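Local coordinates for protein multicopper oxidase (Pseudomonas thermotolerans, PDB 6VOW) that probably oxidises phenolic and related substrates at a mononuclear copper and passes the electrons to a copper cluster that reduces dioxygen to water, as laccases do, at residues T201-R206 against R289-K294; Y260-G263 against R267-L270. One frame throughout, in Å; residues are numbered along the deposited sequence.

Contact 1 of 2, residues T201-R206 against R289-K294; sequences TTVNAR and RLATLK
Val203 turns its CG2 methyl onto the corner at Leu290 in segment 289-294, where it overlaps backbone and side chain together: CG2 lies 3.6 Å from Leu290 O and 4.3 Å from Leu290 CB. The same methyl also meets Ala291, with 4.3 Å between Val203 CG2 and Ala291 CB, so one branch of the valine spans two consecutive residues. That branch stands beside the valine's own backbone N, while CG1 takes the place opposite that N (chi1 158°).

Two residues back on the same face of the strand, Thr201 presents its methyl rather than its hydroxyl. Its CG2 meets CD2 of Leu290 at 3.3 Å, a tight approach for two methyl carbons, and the two side chains cross at a slant. With chi1 at -67°, OG1 swings to the other side and bonds to Thr173 OG1 on strand 165-174, which leaves the carbon branch for the leucine.

No hydrogen bond links the two segments; the contact is apolar packing between the two facing sheets of a cupredoxin-like beta sandwich. Just past Val203 the chain reverses in a type I' turn, closed by Val203 N to Arg206 O at 2.9 Å and by Arg206 N to Val203 O at 3.2 Å. Across from it, the backbones of Leu290 and Ala291 both bond to Leu283 of strand 280-285, forming a classic beta bulge. Strand 200-203 forms an edge of its six-stranded sheet, next to 165-174, whose Leu171 touches both Val203 and Leu290; strand 288-296 lies in the five-stranded sheet between 210-214 and 280-285.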
loop_
_atom_site.group_PDB
_atom_site.type_symbol
_atom_site.label_atom_id
_atom_site.label_comp_id
_atom_site.label_asym_id
_atom_site.label_seq_id
_atom_site.Cartn_x
_atom_site.Cartn_y
_atom_site.Cartn_z
ATOM N N THR A 201 10.613 0.170 -13.925
ATOM C CA THR A 201 10.069 -0.692 -12.875
ATOM C C THR A 201 11.248 -1.296 -12.170
ATOM O O THR A 201 12.278 -1.567 -12.770
ATOM C CB THR A 201 9.132 -1.732 -13.450
ATOM O OG1 THR A 201 7.966 -1.054 -13.953
ATOM C CG2 THR A 201 8.670 -2.661 -12.417
ATOM N N THR A 202 11.119 -1.381 -10.866
ATOM C CA THR A 202 12.149 -1.893 -10.009
ATOM C C THR A 202 11.427 -2.717 -8.931
ATOM O O THR A 202 10.264 -2.508 -8.588
ATOM C CB THR A 202 12.919 -0.782 -9.285
ATOM O OG1 THR A 202 11.987 0.070 -8.639
ATOM C CG2 THR A 202 13.871 0.055 -10.205
ATOM N N VAL A 203 12.168 -3.675 -8.439
ATOM C CA VAL A 203 11.823 -4.459 -7.285
ATOM C C VAL A 203 12.946 -4.208 -6.361
ATOM O O VAL A 203 14.099 -4.535 -6.711
ATOM C CB VAL A 203 11.760 -5.950 -7.624
ATOM C CG1 VAL A 203 11.926 -6.797 -6.381
ATOM C CG2 VAL A 203 10.417 -6.254 -8.241
ATOM N N ASN A 204 12.615 -3.633 -5.201
ATOM C CA ASN A 204 13.643 -3.258 -4.188
ATOM C C ASN A 204 14.730 -2.392 -4.789
ATOM O O ASN A 204 15.916 -2.621 -4.586
ATOM C CB ASN A 204 14.234 -4.547 -3.550
ATOM C CG ASN A 204 13.163 -5.413 -2.859
ATOM O OD1 ASN A 204 12.103 -4.940 -2.505
ATOM N ND2 ASN A 204 13.447 -6.677 -2.670
ATOM N N ALA A 205 14.326 -1.403 -5.598
ATOM C CA ALA A 205 15.289 -0.428 -6.262
ATOM C C ALA A 205 16.099 -0.935 -7.456
ATOM O O ALA A 205 16.932 -0.177 -8.013
ATOM C CB ALA A 205 16.270 0.129 -5.258
ATOM N N ARG A 206 15.876 -2.186 -7.854
ATOM C CA ARG A 206 16.662 -2.799 -8.887
ATOM C C ARG A 206 15.736 -3.203 -10.051
ATOM O O ARG A 206 14.707 -3.840 -9.773
ATOM C CB ARG A 206 17.316 -4.030 -8.293
ATOM C CG ARG A 206 18.201 -3.781 -7.080
ATOM C CD ARG A 206 19.639 -3.409 -7.432
ATOM N NE ARG A 206 20.334 -4.487 -8.134
ATOM C CZ ARG A 206 20.975 -5.525 -7.585
ATOM N NH1 ARG A 206 21.074 -5.703 -6.247
ATOM N NH2 ARG A 206 21.525 -6.418 -8.425
ATOM N N ARG A 289 8.972 -9.160 -17.127
ATOM C CA ARG A 289 9.590 -9.646 -15.892
ATOM C C ARG A 289 9.838 -8.477 -14.970
ATOM O O ARG A 289 10.470 -7.498 -15.341
ATOM C CB ARG A 289 10.943 -10.295 -16.117
ATOM C CG ARG A 289 10.984 -11.451 -17.045
ATOM C CD ARG A 289 12.326 -11.323 -17.813
ATOM N NE ARG A 289 13.346 -12.288 -17.413
ATOM C CZ ARG A 289 14.610 -12.241 -17.781
ATOM N NH1 ARG A 289 15.072 -11.232 -18.493
ATOM N NH2 ARG A 289 15.457 -13.184 -17.369
ATOM N N LEU A 290 9.351 -8.645 -13.756
ATOM C CA LEU A 290 9.606 -7.759 -12.623
ATOM C C LEU A 290 10.843 -8.259 -11.872
ATOM O O LEU A 290 11.678 -7.502 -11.404
ATOM C CB LEU A 290 8.413 -7.861 -11.712
ATOM C CG LEU A 290 7.128 -7.219 -12.231
ATOM C CD1 LEU A 290 5.916 -7.495 -11.307
ATOM C CD2 LEU A 290 7.447 -5.756 -12.415
ATOM N N ALA A 291 10.955 -9.561 -11.798
ATOM C CA ALA A 291 11.985 -10.230 -11.055
ATOM C C ALA A 291 11.972 -11.660 -11.495
ATOM O O ALA A 291 10.975 -12.185 -11.944
ATOM C CB ALA A 291 11.718 -10.178 -9.541
ATOM N N THR A 292 13.108 -12.265 -11.273
ATOM C CA THR A 292 13.375 -13.630 -11.435
ATOM C C THR A 292 13.715 -14.279 -10.057
ATOM O O THR A 292 14.603 -13.822 -9.367
ATOM C CB THR A 292 14.567 -13.740 -12.407
ATOM O OG1 THR A 292 14.201 -13.140 -13.647
ATOM C CG2 THR A 292 14.828 -15.084 -12.681
ATOM N N LEU A 293 13.063 -15.394 -9.770
ATOM C CA LEU A 293 13.235 -16.169 -8.557
ATOM C C LEU A 293 13.980 -17.394 -8.951
ATOM O O LEU A 293 13.431 -18.236 -9.651
ATOM C CB LEU A 293 11.880 -16.596 -8.008
ATOM C CG LEU A 293 10.920 -15.469 -7.720
ATOM C CD1 LEU A 293 9.720 -16.136 -7.108
ATOM C CD2 LEU A 293 11.482 -14.423 -6.795
ATOM N N LYS A 294 15.248 -17.443 -8.552
ATOM C CA LYS A 294 16.133 -18.552 -8.836
ATOM C C LYS A 294 16.071 -19.432 -7.652
ATOM O O LYS A 294 16.407 -19.008 -6.555
ATOM C CB LYS A 294 17.592 -18.087 -9.050
ATOM C CG LYS A 294 18.562 -19.202 -9.435
ATOM C CD LYS A 294 19.854 -18.682 -10.111
ATOM C CE LYS A 294 21.006 -18.416 -9.116
ATOM N NZ LYS A 294 21.868 -17.244 -9.482
#

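Contact 2 of 2, residues Y260-G263 against R267-L270; sequences YWLG and RIDL
Ile268 and Leu262 have the most surface buried here, with Tyr260 close behind, and the three meet where two sheets of a cupredoxin-like beta sandwich face each other. Strand 260-262 borders one sheet and strand 267-270 runs within the other. Their short axes approach to 8.5 Å at 141°, and no direct hydrogen bond joins them.

Ile268 pushes its CG2 methyl over one face of the Tyr260 ring. This is a CH-pi contact, with CG2 4.0 Å from the ring centroid and 29° off the ring normal; the methyl is shifted toward the hydroxyl end and comes to 3.5 Å from Tyr260 CE1. The tyrosine reaches across because its ring carbon CG extends opposite the backbone N (chi1 -176°), and the tyrosine and isoleucine run alongside each other, pointing opposite ways.

Leu262 comes to the same methyl with its CD1 branch, 4.0 Å from Ile268 CG2, and that branch also rests on the backbone of Arg267. Ile268 CG2 thus has an aromatic and an aliphatic partner. Leu243 and Leu246 of strand 240-246 add to the packing round Tyr260, while Leu234 touches both Leu262 and Ile268. An alanine in place of Tyr260 would probably leave the Ile268 methyl without its aromatic face and deprive the water between the strands of one of its partners. The side chain of Arg267 leaves the backbone on the side away from segment 260-263; its NE bonds Asn132 O, its NH2 forms a salt bridge with Asp413, and it lies about 7 Å from the bound Cu-O-Cu linkage.

The polar crossing is made by that water, which lies 2.7 Å from Tyr260 OH and donates to Arg267 O at 2.8 Å.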
loop_
_atom_site.group_PDB
_atom_site.type_symbol
_atom_site.label_atom_id
_atom_site.label_comp_id
_atom_site.label_asym_id
_atom_site.label_seq_id
_atom_site.Cartn_x
_atom_site.Cartn_y
_atom_site.Cartn_z
ATOM N N TYR A 260 -2.664 -11.545 -10.479
ATOM C CA TYR A 260 -3.272 -10.768 -9.410
ATOM C C TYR A 260 -3.002 -9.291 -9.716
ATOM O O TYR A 260 -1.868 -8.927 -9.964
ATOM C CB TYR A 260 -2.716 -11.198 -8.062
ATOM C CG TYR A 260 -3.401 -10.470 -6.957
ATOM C CD1 TYR A 260 -2.956 -9.211 -6.549
ATOM C CD2 TYR A 260 -4.508 -11.025 -6.306
ATOM C CE1 TYR A 260 -3.584 -8.532 -5.525
ATOM C CE2 TYR A 260 -5.105 -10.354 -5.302
ATOM C CZ TYR A 260 -4.614 -9.097 -4.901
ATOM O OH TYR A 260 -5.266 -8.383 -3.910
ATOM N N TRP A 261 -4.026 -8.468 -9.687
ATOM C CA TRP A 261 -3.884 -7.029 -9.997
ATOM C C TRP A 261 -3.534 -6.282 -8.736
ATOM O O TRP A 261 -4.407 -6.012 -7.875
ATOM C CB TRP A 261 -5.181 -6.452 -10.586
ATOM C CG TRP A 261 -5.460 -6.909 -12.007
ATOM C CD1 TRP A 261 -5.337 -8.165 -12.491
ATOM C CD2 TRP A 261 -5.907 -6.112 -13.101
ATOM N NE1 TRP A 261 -5.689 -8.219 -13.789
ATOM C CE2 TRP A 261 -6.031 -6.967 -14.209
ATOM C CE3 TRP A 261 -6.182 -4.761 -13.261
ATOM C CZ2 TRP A 261 -6.461 -6.524 -15.457
ATOM C CZ3 TRP A 261 -6.597 -4.304 -14.495
ATOM C CH2 TRP A 261 -6.735 -5.182 -15.582
ATOM N N LEU A 262 -2.259 -5.980 -8.595
ATOM C CA LEU A 262 -1.733 -5.326 -7.427
ATOM C C LEU A 262 -1.738 -3.873 -7.753
ATOM O O LEU A 262 -0.821 -3.368 -8.422
ATOM C CB LEU A 262 -0.247 -5.742 -7.158
ATOM C CG LEU A 262 0.313 -5.400 -5.753
ATOM C CD1 LEU A 262 -0.483 -6.202 -4.816
ATOM C CD2 LEU A 262 1.734 -5.867 -5.562
ATOM N N GLY A 263 -2.766 -3.208 -7.313
ATOM C CA GLY A 263 -2.814 -1.764 -7.405
ATOM C C GLY A 263 -1.860 -0.991 -6.518
ATOM O O GLY A 263 -1.291 -1.521 -5.587
ATOM N N ARG A 267 -0.856 -4.797 -1.217
ATOM C CA ARG A 267 0.158 -5.778 -0.866
ATOM C C ARG A 267 -0.467 -7.137 -0.861
ATOM O O ARG A 267 -1.667 -7.298 -0.691
ATOM C CB ARG A 267 0.641 -5.464 0.558
ATOM C CG ARG A 267 1.256 -4.113 0.775
ATOM C CD ARG A 267 0.257 -3.063 1.195
ATOM N NE ARG A 267 -0.430 -3.290 2.492
ATOM C CZ ARG A 267 -1.626 -2.794 2.765
ATOM N NH1 ARG A 267 -2.313 -2.134 1.838
ATOM N NH2 ARG A 267 -2.188 -3.024 3.923
ATOM N N ILE A 268 0.370 -8.135 -0.964
ATOM C CA ILE A 268 -0.058 -9.500 -0.816
ATOM C C ILE A 268 1.058 -10.274 -0.170
ATOM O O ILE A 268 2.249 -9.956 -0.302
ATOM C CB ILE A 268 -0.374 -10.209 -2.191
ATOM C CG1 ILE A 268 0.806 -10.223 -3.207
ATOM C CG2 ILE A 268 -1.560 -9.553 -2.840
ATOM C CD1 ILE A 268 0.422 -10.936 -4.481
ATOM N N ASP A 269 0.657 -11.352 0.460
ATOM C CA ASP A 269 1.621 -12.412 0.804
ATOM C C ASP A 269 1.299 -13.499 -0.166
ATOM O O ASP A 269 0.153 -13.966 -0.226
ATOM C CB ASP A 269 1.357 -12.970 2.159
ATOM C CG ASP A 269 1.858 -12.081 3.276
ATOM O OD1 ASP A 269 3.029 -11.662 3.234
ATOM O OD2 ASP A 269 1.078 -11.851 4.225
ATOM N N LEU A 270 2.327 -13.905 -0.879
ATOM C CA LEU A 270 2.230 -14.805 -1.944
ATOM C C LEU A 270 3.148 -15.920 -1.496
ATOM O O LEU A 270 4.370 -15.706 -1.424
ATOM C CB LEU A 270 2.677 -14.107 -3.258
ATOM C CG LEU A 270 2.656 -15.049 -4.468
ATOM C CD1 LEU A 270 1.365 -15.830 -4.566
ATOM C CD2 LEU A 270 2.917 -14.383 -5.774
HETATM O O HOH W 1 -3.692 -6.727 -2.492
#

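How the contacts relate
Contacts 1 and 2 join the same two sheets of one beta sandwich at different places. Strands 200-203 and 267-273 belong to the six-stranded sheet, strands 288-296 and 260-262 to the five-stranded one. The centres of the two contacts are about 15 Å apart and their nearest atoms about 7 Å apart, without touching. Along the chain 260-263 and 267-270 fall between 201-206 and 289-294, so the short-range packing of contact 2 is nested inside the long loop closed by contact 1. Contact 2, its centre about 10 Å from the chain centre, holds Arg267, whose side chain comes near the copper cluster; contact 1, centred about 18 Å out, packs the sandwich farther from the middle.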